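Local coordinates for D-alanyl-D-alanine carboxypeptidase (Penicillin binding protein) family protein (Francisella tularensis subsp. tularensis, PDB 6OSU) that probably removes the terminal D-alanine from peptidoglycan precursor peptides, as a penicillin-binding serine carboxypeptidase of the S11 family, at residues L83-E93 against V105-L116; T140-N148 against N158-G166. All blocks are in the same frame, centred on the assembly; numbering follows the deposited sequence.

Interaction 1 of 2, residues L83-E93 against V105-L116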
loop_
_atom_site.group_PDB
_atom_site.type_symbol
_atom_site.label_atom_id
_atom_site.label_comp_id
_atom_site.label_asym_id
_atom_site.label_seq_id
_atom_site.Cartn_x
_atom_site.Cartn_y
_atom_site.Cartn_z
ATOM N N LEU A 83 -14.176 19.385 -1.246
ATOM C CA LEU A 83 -15.175 18.335 -1.278
ATOM C C LEU A 83 -15.340 17.832 0.148
ATOM O O LEU A 83 -14.446 17.985 0.983
ATOM C CB LEU A 83 -14.751 17.202 -2.223
ATOM C CG LEU A 83 -15.798 16.368 -2.961
ATOM C CD1 LEU A 83 -16.605 17.240 -3.903
ATOM C CD2 LEU A 83 -15.125 15.241 -3.726
ATOM N N SER A 84 -16.498 17.247 0.429
ATOM C CA SER A 84 -16.710 16.558 1.692
ATOM C C SER A 84 -17.397 15.230 1.417
ATOM O O SER A 84 -17.995 15.028 0.359
ATOM C CB SER A 84 -17.540 17.393 2.672
ATOM O OG SER A 84 -18.906 17.035 2.628
ATOM N N TRP A 85 -17.283 14.313 2.382
ATOM C CA TRP A 85 -17.971 13.032 2.272
ATOM C C TRP A 85 -19.474 13.210 2.102
ATOM O O TRP A 85 -20.132 12.372 1.470
ATOM C CB TRP A 85 -17.680 12.175 3.503
ATOM C CG TRP A 85 -16.245 11.797 3.660
ATOM C CD1 TRP A 85 -15.363 12.295 4.573
ATOM C CD2 TRP A 85 -15.522 10.832 2.885
ATOM N NE1 TRP A 85 -14.133 11.699 4.414
ATOM C CE2 TRP A 85 -14.205 10.797 3.384
ATOM C CE3 TRP A 85 -15.861 9.994 1.817
ATOM C CZ2 TRP A 85 -13.227 9.962 2.854
ATOM C CZ3 TRP A 85 -14.888 9.165 1.291
ATOM C CH2 TRP A 85 -13.586 9.155 1.810
ATOM N N ASP A 86 -20.030 14.296 2.647
ATOM C CA ASP A 86 -21.464 14.554 2.620
ATOM C C ASP A 86 -21.948 15.154 1.307
ATOM O O ASP A 86 -23.162 15.183 1.079
ATOM C CB ASP A 86 -21.852 15.499 3.763
ATOM C CG ASP A 86 -21.516 14.936 5.134
ATOM O OD1 ASP A 86 -21.202 13.730 5.220
ATOM O OD2 ASP A 86 -21.568 15.701 6.124
ATOM N N THR A 87 -21.046 15.639 0.455
ATOM C CA THR A 87 -21.453 16.328 -0.766
ATOM C C THR A 87 -22.279 15.406 -1.658
ATOM O O THR A 87 -21.951 14.231 -1.835
ATOM C CB THR A 87 -20.220 16.836 -1.523
ATOM O OG1 THR A 87 -19.512 17.777 -0.705
ATOM C CG2 THR A 87 -20.617 17.507 -2.834
ATOM N N MET A 88 -23.362 15.949 -2.214
ATOM C CA MET A 88 -24.284 15.200 -3.060
ATOM C C MET A 88 -23.967 15.478 -4.527
ATOM O O MET A 88 -24.105 16.614 -4.989
ATOM C CB MET A 88 -25.730 15.579 -2.742
ATOM C CG MET A 88 -26.096 15.468 -1.268
ATOM S SD MET A 88 -26.116 13.767 -0.665
ATOM C CE MET A 88 -27.414 13.062 -1.677
ATOM N N ILE A 89 -23.567 14.445 -5.254
ATOM C CA ILE A 89 -23.139 14.575 -6.646
ATOM C C ILE A 89 -24.290 14.172 -7.555
ATOM O O ILE A 89 -24.895 13.112 -7.337
ATOM C CB ILE A 89 -21.895 13.718 -6.937
ATOM C CG1 ILE A 89 -20.677 14.314 -6.243
ATOM C CG2 ILE A 89 -21.654 13.608 -8.435
ATOM C CD1 ILE A 89 -20.044 13.362 -5.295
ATOM N N PRO A 90 -24.617 14.963 -8.574
ATOM C CA PRO A 90 -25.613 14.523 -9.554
ATOM C C PRO A 90 -25.053 13.420 -10.439
ATOM O O PRO A 90 -23.869 13.413 -10.783
ATOM C CB PRO A 90 -25.906 15.795 -10.356
ATOM C CG PRO A 90 -24.637 16.593 -10.246
ATOM C CD PRO A 90 -24.087 16.306 -8.875
ATOM N N ILE A 91 -25.917 12.482 -10.802
ATOM C CA ILE A 91 -25.547 11.368 -11.666
ATOM C C ILE A 91 -26.012 11.706 -13.074
ATOM O O ILE A 91 -27.218 11.762 -13.344
ATOM C CB ILE A 91 -26.160 10.049 -11.182
ATOM C CG1 ILE A 91 -25.892 9.849 -9.689
ATOM C CG2 ILE A 91 -25.620 8.885 -12.000
ATOM C CD1 ILE A 91 -24.426 9.769 -9.331
ATOM N N SER A 92 -25.062 11.937 -13.976
ATOM C CA SER A 92 -25.399 12.162 -15.371
ATOM C C SER A 92 -25.865 10.863 -16.023
ATOM O O SER A 92 -25.628 9.760 -15.518
ATOM C CB SER A 92 -24.197 12.721 -16.132
ATOM O OG SER A 92 -23.116 11.803 -16.122
ATOM N N GLU A 93 -26.541 11.005 -17.165
ATOM C CA GLU A 93 -26.913 9.823 -17.933
ATOM C C GLU A 93 -25.685 9.117 -18.489
ATOM O O GLU A 93 -25.710 7.896 -18.684
ATOM C CB GLU A 93 -27.877 10.197 -19.059
ATOM C CG GLU A 93 -29.316 9.791 -18.777
ATOM C CD GLU A 93 -30.328 10.725 -19.408
ATOM O OE1 GLU A 93 -30.193 11.026 -20.614
ATOM O OE2 GLU A 93 -31.256 11.164 -18.695
ATOM N N VAL A 105 -26.266 3.378 -9.644
ATOM C CA VAL A 105 -26.769 4.730 -9.435
ATOM C C VAL A 105 -27.607 5.129 -10.643
ATOM O O VAL A 105 -27.274 4.793 -11.787
ATOM C CB VAL A 105 -25.615 5.724 -9.198
ATOM C CG1 VAL A 105 -24.992 5.498 -7.827
ATOM C CG2 VAL A 105 -24.565 5.593 -10.288
ATOM N N LYS A 106 -28.707 5.831 -10.391
ATOM C CA LYS A 106 -29.639 6.218 -11.439
ATOM C C LYS A 106 -29.327 7.620 -11.950
ATOM O O LYS A 106 -28.840 8.479 -11.213
ATOM C CB LYS A 106 -31.079 6.174 -10.930
ATOM C CG LYS A 106 -31.577 4.797 -10.535
ATOM C CD LYS A 106 -32.965 4.896 -9.913
ATOM C CE LYS A 106 -33.682 3.555 -9.894
ATOM N NZ LYS A 106 -32.950 2.533 -9.102
ATOM N N ALA A 107 -29.630 7.845 -13.226
ATOM C CA ALA A 107 -29.454 9.165 -13.812
ATOM C C ALA A 107 -30.434 10.156 -13.198
ATOM O O ALA A 107 -31.610 9.845 -12.989
ATOM C CB ALA A 107 -29.650 9.103 -15.325
ATOM N N GLY A 108 -29.943 11.361 -12.912
ATOM C CA GLY A 108 -30.753 12.397 -12.308
ATOM C C GLY A 108 -30.814 12.361 -10.797
ATOM O O GLY A 108 -31.340 13.305 -10.191
ATOM N N ALA A 109 -30.295 11.312 -10.170
ATOM C CA ALA A 109 -30.261 11.221 -8.720
ATOM C C ALA A 109 -29.023 11.914 -8.160
ATOM O O ALA A 109 -28.027 12.127 -8.855
ATOM C CB ALA A 109 -30.284 9.759 -8.276
ATOM N N LYS A 110 -29.107 12.278 -6.886
ATOM C CA LYS A 110 -27.962 12.762 -6.129
ATOM C C LYS A 110 -27.483 11.654 -5.202
ATOM O O LYS A 110 -28.292 10.971 -4.566
ATOM C CB LYS A 110 -28.321 14.007 -5.315
ATOM C CG LYS A 110 -28.800 15.207 -6.128
ATOM C CD LYS A 110 -27.650 15.923 -6.823
ATOM C CE LYS A 110 -27.994 17.383 -7.113
ATOM N NZ LYS A 110 -28.018 18.216 -5.874
ATOM N N VAL A 111 -26.167 11.464 -5.140
ATOM C CA VAL A 111 -25.555 10.450 -4.291
ATOM C C VAL A 111 -24.372 11.082 -3.571
ATOM O O VAL A 111 -23.620 11.863 -4.164
ATOM C CB VAL A 111 -25.110 9.212 -5.104
ATOM C CG1 VAL A 111 -24.431 8.194 -4.209
ATOM C CG2 VAL A 111 -26.300 8.575 -5.814
ATOM N N SER A 112 -24.214 10.757 -2.290
ATOM C CA SER A 112 -23.135 11.338 -1.510
ATOM C C SER A 112 -21.777 10.814 -1.979
ATOM O O SER A 112 -21.669 9.756 -2.608
ATOM C CB SER A 112 -23.325 11.044 -0.020
ATOM O OG SER A 112 -23.033 9.692 0.277
ATOM N N VAL A 113 -20.730 11.586 -1.674
ATOM C CA VAL A 113 -19.365 11.148 -1.961
ATOM C C VAL A 113 -19.083 9.831 -1.259
ATOM O O VAL A 113 -18.519 8.901 -1.848
ATOM C CB VAL A 113 -18.345 12.223 -1.538
ATOM C CG1 VAL A 113 -16.928 11.726 -1.759
ATOM C CG2 VAL A 113 -18.574 13.515 -2.281
ATOM N N ARG A 114 -19.472 9.737 0.017
ATOM C CA ARG A 114 -19.211 8.522 0.780
ATOM C C ARG A 114 -19.785 7.297 0.078
ATOM O O ARG A 114 -19.110 6.266 -0.034
ATOM C CB ARG A 114 -19.775 8.658 2.197
ATOM C CG ARG A 114 -19.068 7.770 3.218
ATOM C CD ARG A 114 -19.529 8.018 4.654
ATOM N NE ARG A 114 -18.689 8.977 5.379
ATOM C CZ ARG A 114 -17.463 8.717 5.836
ATOM N NH1 ARG A 114 -16.907 7.527 5.634
ATOM N NH2 ARG A 114 -16.784 9.652 6.493
ATOM N N ASN A 115 -21.015 7.400 -0.434
ATOM C CA ASN A 115 -21.609 6.274 -1.150
ATOM C C ASN A 115 -20.889 6.004 -2.467
ATOM O O ASN A 115 -20.615 4.844 -2.802
ATOM C CB ASN A 115 -23.095 6.524 -1.394
ATOM C CG ASN A 115 -23.923 6.378 -0.135
ATOM O OD1 ASN A 115 -23.569 5.624 0.771
ATOM N ND2 ASN A 115 -25.042 7.093 -0.074
ATOM N N LEU A 116 -20.578 7.058 -3.231
ATOM C CA LEU A 116 -19.908 6.873 -4.518
ATOM C C LEU A 116 -18.509 6.298 -4.339
ATOM O O LEU A 116 -18.087 5.430 -5.112
ATOM C CB LEU A 116 -19.840 8.197 -5.280
ATOM C CG LEU A 116 -21.141 8.737 -5.871
ATOM C CD1 LEU A 116 -20.895 10.073 -6.551
ATOM C CD2 LEU A 116 -21.735 7.739 -6.850
HETATM O O HOH W 1 -20.714 10.899 5.474
#
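I89 and V111 form the hydrogen-bonded pair of a two-stranded antiparallel sheet in the S11 carboxypeptidase domain. I89 N gives a nearly straight bond to V111 O at 2.8 Å, and V111 N returns one to I89 O. G108 N, in the type II turn K106-A109, bonds to I91 O. At the other end V113 N donates to T87 O and R114 N to W85 O, so the start of helix 113-123 is tied to the turn S84-T87. The side chains of I89 and V111 share one face. There I89 CD1 touches V113 CG2 at 3.4 Å and L116 CD1 at 3.6 Å, and I91 CG1 meets V111 CG2. On the other face M88 CE rests against K110 CB. S112 caps the helix, its OG accepting from N115 N. The R114 guanidinium lies over one face of the W85 indole in a stacked cation-pi contact, with planes 27° apart and NH2 3.6 Å from W85 CD1. The bend at R114 chi3 (-94°) turns the group onto the ring. Helix 126-137 covers the I89 face through L132 on I89 and A131 on I91. A water at the guanidinium edge accepts from R114 NE at 2.8 Å and donates to D86 OD1.

Interaction 2 of 2, residues T140-N148 against N158-G166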
loop_
_atom_site.group_PDB
_atom_site.type_symbol
_atom_site.label_atom_id
_atom_site.label_comp_id
_atom_site.label_asym_id
_atom_site.label_seq_id
_atom_site.Cartn_x
_atom_site.Cartn_y
_atom_site.Cartn_z
ATOM N N THR A 140 -14.581 13.848 -18.180
ATOM C CA THR A 140 -13.709 12.735 -17.825
ATOM C C THR A 140 -12.316 12.910 -18.418
ATOM O O THR A 140 -11.327 12.490 -17.804
ATOM C CB THR A 140 -14.321 11.406 -18.278
ATOM O OG1 THR A 140 -14.536 11.429 -19.695
ATOM C CG2 THR A 140 -15.650 11.163 -17.575
ATOM N N GLN A 141 -12.215 13.534 -19.597
ATOM C CA GLN A 141 -10.907 13.777 -20.202
ATOM C C GLN A 141 -10.062 14.697 -19.330
ATOM O O GLN A 141 -8.883 14.419 -19.073
ATOM C CB GLN A 141 -11.066 14.373 -21.601
ATOM C CG GLN A 141 -11.591 13.408 -22.653
ATOM C CD GLN A 141 -13.107 13.368 -22.709
ATOM O OE1 GLN A 141 -13.789 13.934 -21.851
ATOM N NE2 GLN A 141 -13.644 12.704 -23.729
ATOM N N ALA A 142 -10.648 15.805 -18.869
ATOM C CA ALA A 142 -9.924 16.708 -17.980
ATOM C C ALA A 142 -9.504 16.000 -16.697
ATOM O O ALA A 142 -8.401 16.227 -16.186
ATOM C CB ALA A 142 -10.780 17.933 -17.664
ATOM N N PHE A 143 -10.366 15.129 -16.167
ATOM C CA PHE A 143 -10.010 14.399 -14.956
ATOM C C PHE A 143 -8.854 13.443 -15.215
ATOM O O PHE A 143 -7.981 13.271 -14.356
ATOM C CB PHE A 143 -11.223 13.643 -14.416
ATOM C CG PHE A 143 -10.990 13.019 -13.071
ATOM C CD1 PHE A 143 -11.207 13.747 -11.910
ATOM C CD2 PHE A 143 -10.543 11.711 -12.966
ATOM C CE1 PHE A 143 -10.987 13.177 -10.665
ATOM C CE2 PHE A 143 -10.320 11.135 -11.727
ATOM C CZ PHE A 143 -10.544 11.869 -10.572
ATOM N N THR A 144 -8.834 12.813 -16.392
ATOM C CA THR A 144 -7.720 11.935 -16.735
ATOM C C THR A 144 -6.409 12.708 -16.774
ATOM O O THR A 144 -5.373 12.211 -16.313
ATOM C CB THR A 144 -7.985 11.250 -18.075
ATOM O OG1 THR A 144 -9.233 10.550 -18.013
ATOM C CG2 THR A 144 -6.875 10.259 -18.397
ATOM N N ASP A 145 -6.438 13.933 -17.313
ATOM C CA ASP A 145 -5.252 14.787 -17.292
ATOM C C ASP A 145 -4.800 15.059 -15.866
ATOM O O ASP A 145 -3.597 15.052 -15.573
ATOM C CB ASP A 145 -5.535 16.103 -18.017
ATOM C CG ASP A 145 -5.584 15.943 -19.520
ATOM O OD1 ASP A 145 -4.739 15.196 -20.063
ATOM O OD2 ASP A 145 -6.464 16.561 -20.157
ATOM N N LEU A 146 -5.751 15.302 -14.963
ATOM C CA LEU A 146 -5.401 15.483 -13.560
ATOM C C LEU A 146 -4.791 14.212 -12.977
ATOM O O LEU A 146 -3.840 14.277 -12.186
ATOM C CB LEU A 146 -6.637 15.900 -12.770
ATOM C CG LEU A 146 -6.423 16.098 -11.274
ATOM C CD1 LEU A 146 -5.567 17.327 -11.011
ATOM C CD2 LEU A 146 -7.764 16.197 -10.583
ATOM N N MET A 147 -5.324 13.046 -13.357
ATOM C CA MET A 147 -4.749 11.784 -12.903
ATOM C C MET A 147 -3.299 11.644 -13.348
ATOM O O MET A 147 -2.446 11.197 -12.574
ATOM C CB MET A 147 -5.566 10.605 -13.431
ATOM C CG MET A 147 -7.009 10.578 -12.985
ATOM S SD MET A 147 -7.902 9.248 -13.810
ATOM C CE MET A 147 -7.062 7.818 -13.135
ATOM N N ASN A 148 -3.003 12.020 -14.593
ATOM C CA ASN A 148 -1.643 11.866 -15.103
ATOM C C ASN A 148 -0.686 12.883 -14.485
ATOM O O ASN A 148 0.493 12.572 -14.280
ATOM C CB ASN A 148 -1.647 11.966 -16.629
ATOM C CG ASN A 148 -2.302 10.759 -17.285
ATOM O OD1 ASN A 148 -2.138 9.628 -16.829
ATOM N ND2 ASN A 148 -3.059 10.999 -18.348
ATOM N N ASN A 158 6.330 5.619 -14.749
ATOM C CA ASN A 158 6.005 4.675 -15.810
ATOM C C ASN A 158 4.520 4.355 -15.777
ATOM O O ASN A 158 4.127 3.183 -15.757
ATOM C CB ASN A 158 6.845 3.406 -15.674
ATOM C CG ASN A 158 8.325 3.667 -15.860
ATOM O OD1 ASN A 158 8.741 4.271 -16.849
ATOM N ND2 ASN A 158 9.129 3.224 -14.902
ATOM N N THR A 159 3.691 5.395 -15.777
ATOM C CA THR A 159 2.251 5.252 -15.612
ATOM C C THR A 159 1.549 6.270 -16.491
ATOM O O THR A 159 1.919 7.446 -16.496
ATOM C CB THR A 159 1.846 5.452 -14.146
ATOM O OG1 THR A 159 2.212 4.293 -13.393
ATOM C CG2 THR A 159 0.349 5.679 -14.017
ATOM N N HIS A 160 0.548 5.814 -17.239
ATOM C CA HIS A 160 -0.278 6.717 -18.031
ATOM C C HIS A 160 -1.688 6.157 -18.085
ATOM O O HIS A 160 -1.893 5.041 -18.570
ATOM C CB HIS A 160 0.279 6.903 -19.441
ATOM C CG HIS A 160 -0.487 7.896 -20.255
ATOM N ND1 HIS A 160 -0.289 9.255 -20.146
ATOM C CD2 HIS A 160 -1.476 7.731 -21.164
ATOM C CE1 HIS A 160 -1.112 9.884 -20.966
ATOM N NE2 HIS A 160 -1.844 8.983 -21.595
ATOM N N PHE A 161 -2.649 6.933 -17.597
ATOM C CA PHE A 161 -4.049 6.538 -17.591
ATOM C C PHE A 161 -4.765 7.110 -18.808
ATOM O O PHE A 161 -4.504 8.242 -19.222
ATOM C CB PHE A 161 -4.731 7.006 -16.307
ATOM C CG PHE A 161 -4.137 6.415 -15.062
ATOM C CD1 PHE A 161 -4.290 5.066 -14.780
ATOM C CD2 PHE A 161 -3.430 7.203 -14.171
ATOM C CE1 PHE A 161 -3.749 4.514 -13.635
ATOM C CE2 PHE A 161 -2.886 6.661 -13.022
ATOM C CZ PHE A 161 -3.047 5.312 -12.752
ATOM N N ALA A 162 -5.660 6.311 -19.388
ATOM C CA ALA A 162 -6.460 6.745 -20.525
ATOM C C ALA A 162 -7.860 7.176 -20.130
ATOM O O ALA A 162 -8.542 7.818 -20.937
ATOM C CB ALA A 162 -6.560 5.631 -21.575
ATOM N N ASN A 163 -8.290 6.844 -18.918
ATOM C CA ASN A 163 -9.638 7.145 -18.454
ATOM C C ASN A 163 -9.668 6.972 -16.941
ATOM O O ASN A 163 -8.694 6.492 -16.346
ATOM C CB ASN A 163 -10.682 6.252 -19.152
ATOM C CG ASN A 163 -10.367 4.782 -19.045
ATOM O OD1 ASN A 163 -9.919 4.305 -18.003
ATOM N ND2 ASN A 163 -10.589 4.051 -20.129
ATOM N N PRO A 164 -10.758 7.378 -16.278
ATOM C CA PRO A 164 -10.791 7.299 -14.808
ATOM C C PRO A 164 -11.118 5.931 -14.225
ATOM O O PRO A 164 -10.928 5.741 -13.012
ATOM C CB PRO A 164 -11.890 8.307 -14.424
ATOM C CG PRO A 164 -12.079 9.171 -15.633
ATOM C CD PRO A 164 -11.814 8.268 -16.790
ATOM N N ASP A 165 -11.603 4.971 -15.014
ATOM C CA ASP A 165 -12.111 3.730 -14.440
ATOM C C ASP A 165 -11.355 2.480 -14.861
ATOM O O ASP A 165 -11.644 1.401 -14.328
ATOM C CB ASP A 165 -13.604 3.557 -14.769
ATOM C CG ASP A 165 -13.913 3.754 -16.233
ATOM O OD1 ASP A 165 -12.972 3.995 -17.020
ATOM O OD2 ASP A 165 -15.108 3.680 -16.592
ATOM N N GLY A 166 -10.402 2.580 -15.782
ATOM C CA GLY A 166 -9.608 1.433 -16.166
ATOM C C GLY A 166 -10.205 0.556 -17.242
ATOM O O GLY A 166 -9.724 -0.567 -17.438
#
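N148 CG stands anti to its carbonyl carbon (chi1 -70°), and chi2 of -38° turns the amide to meet the backbone of F161. This joins helix 140-154 to the irregular segment 158-166 of the S11 carboxypeptidase domain by a two-bond amide-to-backbone pairing. F161 N donates to N148 OD1 at 2.8 Å, nearly straight, in the carbonyl plane and on a lone pair. N148 ND2 donates back to F161 O at 3.2 Å, also on a lone pair. The two bonds fix the rotation of the amide, whose plane lies 11° from that of the H160 imidazole.

The preceding residue, M147, bends at chi3. This sets CE over one face of the F161 ring, a CH-pi contact with CE 3.8 Å from F161 CG. M147 SD lies obliquely to the same ring in a Met-aromatic contact and touches P164 CA at 3.6 Å. F143 CD2 packs on P164 CB at 3.9 Å. T66 and T70 of helix 66-79 meet M147 from outside the two segments.

The loop then runs toward the predicted catalytic centre. D165 O accepts from K67 NZ, the predicted proton acceptor, and P164 O from T70 OG1. N163 OD1 takes the N-H of G166 in an Asx motif, while N163 ND2 bonds to L167 O. T144 meets this bend from the helix, with CG2 against F161 O and OG1 near N163 CA. T144 OG1 turns back to T140 O at 2.9 Å, which T144 N reaches from the opposite face of the carbonyl plane.

How the interactions relate
Both interactions belong to the S11 carboxypeptidase domain, and both segments of interaction 1 precede those of interaction 2 along the chain. Their centres are 21 Å apart and their nearest atoms about 8 Å, so they do not touch. Helices 66-79 and 126-137 connect them. Each of these helices packs against side chains from both interactions, and helix 66-79 also carries K67, the predicted proton acceptor. Interaction 1 sits farther from the chain centre and joins the small sheet of strands 88-90 and 110-112 to these helices. Interaction 2 lies closer to the predicted active site and holds the loop 158-166 on helix 140-154 beside K67.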